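Periplasmic protein (Legionella pneumophila subsp. pneumophila, PDB 4FGQ) is a calcium-dependent periplasmic protease of the bacterial transglutaminase-like cysteine proteinase family, probably cutting peptide bonds of proteins in the periplasm. Local coordinates at residues R108-A113 with L153-S158; H121-F126 with P134-S139. All blocks are in the same frame, centred on the assembly; numbering follows the deposited sequence.

Interaction 1 (R108-A113 with L153-S158); sequences RITYAA and LKPVYS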
loop_
_atom_site.group_PDB
_atom_site.type_symbol
_atom_site.label_atom_id
_atom_site.label_comp_id
_atom_site.label_asym_id
_atom_site.label_seq_id
_atom_site.Cartn_x
_atom_site.Cartn_y
_atom_site.Cartn_z
ATOM N N ARG A 108 -2.186 8.239 -3.034
ATOM C CA ARG A 108 -2.614 8.567 -1.679
ATOM C C ARG A 108 -3.243 7.366 -1.037
ATOM O O ARG A 108 -4.229 6.835 -1.549
ATOM C CB ARG A 108 -3.598 9.738 -1.686
ATOM C CG ARG A 108 -2.968 11.041 -2.134
ATOM C CD ARG A 108 -3.908 12.209 -2.021
ATOM N NE ARG A 108 -3.309 13.408 -2.610
ATOM C CZ ARG A 108 -3.942 14.571 -2.753
ATOM N NH1 ARG A 108 -5.198 14.700 -2.350
ATOM N NH2 ARG A 108 -3.316 15.599 -3.309
ATOM N N ILE A 109 -2.653 6.919 0.068
ATOM C CA ILE A 109 -3.240 5.851 0.852
ATOM C C ILE A 109 -4.523 6.413 1.455
ATOM O O ILE A 109 -4.512 7.491 2.062
ATOM C CB ILE A 109 -2.276 5.397 1.954
ATOM C CG1 ILE A 109 -0.956 4.905 1.334
ATOM C CG2 ILE A 109 -2.921 4.314 2.819
ATOM C CD1 ILE A 109 0.207 4.791 2.350
ATOM N N THR A 110 -5.639 5.701 1.290
ATOM C CA THR A 110 -6.945 6.282 1.599
ATOM C C THR A 110 -7.710 5.478 2.635
ATOM O O THR A 110 -7.960 4.292 2.440
ATOM C CB THR A 110 -7.824 6.365 0.341
ATOM O OG1 THR A 110 -7.159 7.167 -0.639
ATOM C CG2 THR A 110 -9.177 7.003 0.655
ATOM N N TYR A 111 -8.106 6.152 3.705
ATOM C CA TYR A 111 -8.927 5.550 4.751
ATOM C C TYR A 111 -10.371 5.878 4.412
ATOM O O TYR A 111 -10.747 7.054 4.306
ATOM C CB TYR A 111 -8.522 6.159 6.082
ATOM C CG TYR A 111 -9.253 5.684 7.325
ATOM C CD1 TYR A 111 -8.665 4.776 8.183
ATOM C CD2 TYR A 111 -10.479 6.215 7.677
ATOM C CE1 TYR A 111 -9.302 4.374 9.344
ATOM C CE2 TYR A 111 -11.119 5.822 8.830
ATOM C CZ TYR A 111 -10.528 4.899 9.655
ATOM O OH TYR A 111 -11.167 4.506 10.814
ATOM N N ALA A 112 -11.178 4.840 4.228
ATOM C CA ALA A 112 -12.553 5.015 3.796
ATOM C C ALA A 112 -13.505 4.257 4.717
ATOM O O ALA A 112 -13.123 3.280 5.357
ATOM C CB ALA A 112 -12.720 4.537 2.352
ATOM N N ALA A 113 -14.745 4.716 4.781
ATOM C CA ALA A 113 -15.789 3.936 5.432
ATOM C C ALA A 113 -16.317 2.955 4.379
ATOM O O ALA A 113 -16.659 3.368 3.267
ATOM C CB ALA A 113 -16.903 4.851 5.903
ATOM N N LEU A 153 -17.334 2.621 -1.019
ATOM C CA LEU A 153 -16.238 3.235 -0.266
ATOM C C LEU A 153 -16.441 4.740 -0.152
ATOM O O LEU A 153 -16.540 5.434 -1.168
ATOM C CB LEU A 153 -14.893 2.959 -0.939
ATOM C CG LEU A 153 -14.442 1.506 -1.056
ATOM C CD1 LEU A 153 -13.118 1.429 -1.801
ATOM C CD2 LEU A 153 -14.331 0.835 0.315
ATOM N N LYS A 154 -16.511 5.237 1.082
ATOM C CA LYS A 154 -16.646 6.676 1.325
ATOM C C LYS A 154 -15.373 7.177 1.999
ATOM O O LYS A 154 -15.156 6.931 3.183
ATOM C CB LYS A 154 -17.860 6.947 2.214
ATOM C CG LYS A 154 -18.150 8.435 2.433
ATOM C CD LYS A 154 -19.392 8.630 3.287
ATOM C CE LYS A 154 -19.718 10.118 3.437
ATOM N NZ LYS A 154 -20.904 10.362 4.305
ATOM N N PRO A 155 -14.510 7.865 1.242
ATOM C CA PRO A 155 -13.244 8.337 1.816
ATOM C C PRO A 155 -13.433 9.259 3.029
ATOM O O PRO A 155 -14.345 10.093 3.067
ATOM C CB PRO A 155 -12.613 9.116 0.660
ATOM C CG PRO A 155 -13.179 8.470 -0.569
ATOM C CD PRO A 155 -14.612 8.171 -0.197
ATOM N N VAL A 156 -12.551 9.095 4.007
ATOM C CA VAL A 156 -12.505 9.934 5.195
ATOM C C VAL A 156 -11.252 10.809 5.175
ATOM O O VAL A 156 -11.338 12.025 5.361
ATOM C CB VAL A 156 -12.563 9.069 6.463
ATOM C CG1 VAL A 156 -12.485 9.929 7.723
ATOM C CG2 VAL A 156 -13.851 8.266 6.464
ATOM N N TYR A 157 -10.095 10.196 4.961
ATOM C CA TYR A 157 -8.861 10.964 4.792
ATOM C C TYR A 157 -7.894 10.185 3.931
ATOM O O TYR A 157 -8.079 8.994 3.708
ATOM C CB TYR A 157 -8.214 11.316 6.146
ATOM C CG TYR A 157 -7.565 10.161 6.888
ATOM C CD1 TYR A 157 -6.233 9.836 6.673
ATOM C CD2 TYR A 157 -8.272 9.425 7.833
ATOM C CE1 TYR A 157 -5.631 8.794 7.355
ATOM C CE2 TYR A 157 -7.673 8.383 8.526
ATOM C CZ TYR A 157 -6.355 8.074 8.279
ATOM O OH TYR A 157 -5.747 7.040 8.956
ATOM N N SER A 158 -6.871 10.862 3.420
ATOM C CA SER A 158 -5.848 10.187 2.641
ATOM C C SER A 158 -4.484 10.784 2.980
ATOM O O SER A 158 -4.396 11.874 3.543
ATOM C CB SER A 158 -6.140 10.273 1.139
ATOM O OG SER A 158 -6.117 11.614 0.693
#

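Interaction 2 (H121-F126 with P134-S139); sequences HMVLSF and PLILDS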
loop_
_atom_site.group_PDB
_atom_site.type_symbol
_atom_site.label_atom_id
_atom_site.label_comp_id
_atom_site.label_asym_id
_atom_site.label_seq_id
_atom_site.Cartn_x
_atom_site.Cartn_y
_atom_site.Cartn_z
ATOM N N HIS A 121 -12.090 0.858 6.051
ATOM C CA HIS A 121 -11.339 0.061 5.093
ATOM C C HIS A 121 -10.337 0.944 4.380
ATOM O O HIS A 121 -10.691 2.016 3.901
ATOM C CB HIS A 121 -12.282 -0.544 4.059
ATOM C CG HIS A 121 -11.627 -1.555 3.174
ATOM N ND1 HIS A 121 -11.187 -2.776 3.647
ATOM C CD2 HIS A 121 -11.323 -1.527 1.854
ATOM C CE1 HIS A 121 -10.641 -3.454 2.653
ATOM N NE2 HIS A 121 -10.719 -2.726 1.556
ATOM N N MET A 122 -9.094 0.485 4.289
ATOM C CA MET A 122 -8.028 1.273 3.671
ATOM C C MET A 122 -7.716 0.723 2.291
ATOM O O MET A 122 -7.645 -0.502 2.095
ATOM C CB MET A 122 -6.762 1.209 4.534
ATOM C CG MET A 122 -5.670 2.221 4.198
ATOM S SD MET A 122 -5.945 3.808 5.036
ATOM C CE MET A 122 -5.345 3.516 6.700
ATOM N N VAL A 123 -7.530 1.626 1.332
ATOM C CA VAL A 123 -7.147 1.263 -0.029
ATOM C C VAL A 123 -6.028 2.193 -0.464
ATOM O O VAL A 123 -5.671 3.108 0.274
ATOM C CB VAL A 123 -8.319 1.408 -1.016
ATOM C CG1 VAL A 123 -9.458 0.450 -0.626
ATOM C CG2 VAL A 123 -8.809 2.858 -1.041
ATOM N N LEU A 124 -5.485 1.970 -1.660
ATOM C CA LEU A 124 -4.526 2.909 -2.238
ATOM C C LEU A 124 -5.195 3.581 -3.425
ATOM O O LEU A 124 -5.706 2.899 -4.307
ATOM C CB LEU A 124 -3.258 2.179 -2.692
ATOM C CG LEU A 124 -2.218 3.040 -3.423
ATOM C CD1 LEU A 124 -1.827 4.214 -2.558
ATOM C CD2 LEU A 124 -0.998 2.178 -3.730
ATOM N N SER A 125 -5.233 4.913 -3.423
ATOM C CA SER A 125 -5.835 5.658 -4.523
ATOM C C SER A 125 -4.767 6.215 -5.452
ATOM O O SER A 125 -3.795 6.823 -5.002
ATOM C CB SER A 125 -6.674 6.824 -3.977
ATOM O OG SER A 125 -7.798 6.349 -3.247
ATOM N N PHE A 126 -4.945 6.009 -6.750
ATOM C CA PHE A 126 -4.018 6.550 -7.742
ATOM C C PHE A 126 -4.727 7.657 -8.491
ATOM O O PHE A 126 -5.819 7.443 -9.018
ATOM C CB PHE A 126 -3.594 5.451 -8.722
ATOM C CG PHE A 126 -2.953 5.981 -9.976
ATOM C CD1 PHE A 126 -1.622 6.364 -9.983
ATOM C CD2 PHE A 126 -3.693 6.113 -11.150
ATOM C CE1 PHE A 126 -1.035 6.867 -11.136
ATOM C CE2 PHE A 126 -3.108 6.605 -12.303
ATOM C CZ PHE A 126 -1.781 6.987 -12.298
ATOM N N PRO A 134 -9.959 9.249 -8.911
ATOM C CA PRO A 134 -8.876 8.300 -8.635
ATOM C C PRO A 134 -9.254 6.856 -8.933
ATOM O O PRO A 134 -10.444 6.528 -8.977
ATOM C CB PRO A 134 -8.619 8.480 -7.135
ATOM C CG PRO A 134 -9.940 8.942 -6.588
ATOM C CD PRO A 134 -10.566 9.778 -7.676
ATOM N N LEU A 135 -8.240 6.031 -9.176
ATOM C CA LEU A 135 -8.405 4.598 -9.385
ATOM C C LEU A 135 -8.083 3.914 -8.064
ATOM O O LEU A 135 -7.121 4.290 -7.386
ATOM C CB LEU A 135 -7.449 4.131 -10.472
ATOM C CG LEU A 135 -7.596 4.834 -11.817
ATOM C CD1 LEU A 135 -6.715 4.138 -12.864
ATOM C CD2 LEU A 135 -9.041 4.846 -12.251
ATOM N N ILE A 136 -8.888 2.919 -7.692
ATOM C CA ILE A 136 -8.784 2.308 -6.377
ATOM C C ILE A 136 -8.085 0.949 -6.419
ATOM O O ILE A 136 -8.564 0.002 -7.059
ATOM C CB ILE A 136 -10.185 2.135 -5.736
ATOM C CG1 ILE A 136 -10.941 3.471 -5.681
ATOM C CG2 ILE A 136 -10.047 1.529 -4.358
ATOM C CD1 ILE A 136 -10.266 4.529 -4.832
ATOM N N LEU A 137 -6.948 0.856 -5.734
ATOM C CA LEU A 137 -6.204 -0.398 -5.599
ATOM C C LEU A 137 -6.565 -0.992 -4.234
ATOM O O LEU A 137 -6.164 -0.458 -3.179
ATOM C CB LEU A 137 -4.698 -0.142 -5.676
ATOM C CG LEU A 137 -4.114 -0.010 -7.088
ATOM C CD1 LEU A 137 -4.534 1.313 -7.752
ATOM C CD2 LEU A 137 -2.589 -0.134 -7.038
ATOM N N ASP A 138 -7.329 -2.086 -4.264
ATOM C CA ASP A 138 -7.953 -2.661 -3.077
ATOM C C ASP A 138 -7.377 -4.040 -2.833
ATOM O O ASP A 138 -6.820 -4.652 -3.748
ATOM C CB ASP A 138 -9.462 -2.762 -3.340
ATOM C CG ASP A 138 -10.289 -2.865 -2.077
ATOM O OD1 ASP A 138 -9.751 -3.250 -1.026
ATOM O OD2 ASP A 138 -11.501 -2.575 -2.163
ATOM N N SER A 139 -7.505 -4.506 -1.594
ATOM C CA SER A 139 -7.126 -5.854 -1.197
ATOM C C SER A 139 -8.326 -6.817 -1.179
ATOM O O SER A 139 -8.150 -8.028 -1.044
ATOM C CB SER A 139 -6.480 -5.820 0.196
ATOM O OG SER A 139 -7.221 -4.982 1.072
HETATM O O HOH W 1 -6.106 -2.512 1.094
#

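Interaction 1 (R108-A113 with L153-S158)
Tyr157 lays its ring across the root of the Tyr111 side chain, putting CE2 over one face of the Tyr111 ring, 3.4 Å from Tyr111 CG. The two planes are only 17° apart, but the rings have slid so far, to a centroid separation of 4.9 Å, that they barely overlap. Over one face of Tyr157 sits Tyr111 CB instead, offset toward the rim, a CH-pi contact 3.7 Å from the ring centroid. Tyr157 gets there because its CG sits between the backbone N and the carbonyl carbon (chi1 72°), swinging the ring back toward the neighbouring strand. Val156 comes in at the edge of the Tyr111 ring, its CB 3.7 Å from Tyr111 CD2.

Val156 and Tyr157 both face Tyr111 because strand 153-158 carries a classic beta bulge here. Tyr111 O takes two N-H groups in its carbonyl plane, Val156 N at 2.7 Å and the longer Tyr157 N at 3.3 Å, while Tyr111 N donates to Tyr157 O. Past the bulge, Ala113 and Lys154 form a hydrogen-bonded antiparallel pair, each giving its N-H to the other's carbonyl. At the other end Ser158 OG lies 3.5 Å from Arg108 CD, and the Arg108 guanidinium continues to cation-pi contacts with Trp165 and Tyr127.

One carbonyl thus absorbs the extra residue without breaking the ladder, and the aromatic contact rests on aliphatic CH against a ring more than on ring overlap.

Interaction 2 (H121-F126 with P134-S139)
Asp138 OD1 accepts from His121 NE2 across the hairpin at 2.8 Å, and it is held as well by Leu140 N and, weakly, by Ser139 N. The histidine bond is nearly straight, 172° at the hydrogen. Asp138 OD1 lies in the plane of the imidazole, so the ring points straight at it; on the carboxylate the N-H arrives on the syn side, somewhat tilted out of its plane, ring and carboxylate being turned 51° apart. The other oxygen, OD2, forms a salt bridge with Arg150, so both carboxylate oxygens have partners. Val123 CG1 packs against its carbon, 3.7 Å from Asp138 CG.

A water next to this site links Met122 O on strand 119-126 to Ser139 OG in the loop after the second strand, donating to the first and accepting from the second. Farther along, Leu124 with Leu137 and Phe126 with Leu135 form the two hydrogen-bonded pairs of the antiparallel hairpin. Between them Ile136 sends its CD1 to 3.5 Å from Ser125 OG, a hydroxyl bonded to Thr110, and sets CG2 3.8 Å from Val123 CB. On the opposite face Phe126, its CG anti to the backbone N (chi1 164°), lies alongside Leu135 with Phe126 CD2 4.0 Å from Leu135 CD1; helix 43-55 covers this ring.

The result is a His-carboxylate pair whose acceptor is gripped by more than one N-H, which should restrict how the imidazole can turn.

In the fold
Interaction 2 is nested inside the chain loop closed by interaction 1, and their centres lie 8 Å apart in one antiparallel sheet. Strands 107-114 and 119-126 are the neighbours that join them: Ala112 O to His121 N at 2.7 Å and Thr110 N to Val123 O at 2.8 Å are probable hydrogen bonds. Met122 SD packs against Thr110 O at 3.3 Å. Both contacts approach the calcium site, with the Tyr111 and His121 side chains about 4 and 7 Å from that of Glu87, a calcium ligand of this protein, although no calcium is bound in this model. His121 also touches Cys86; with Asp138 they probably form the Cys-His-Asp triad expected of this cysteine proteinase family.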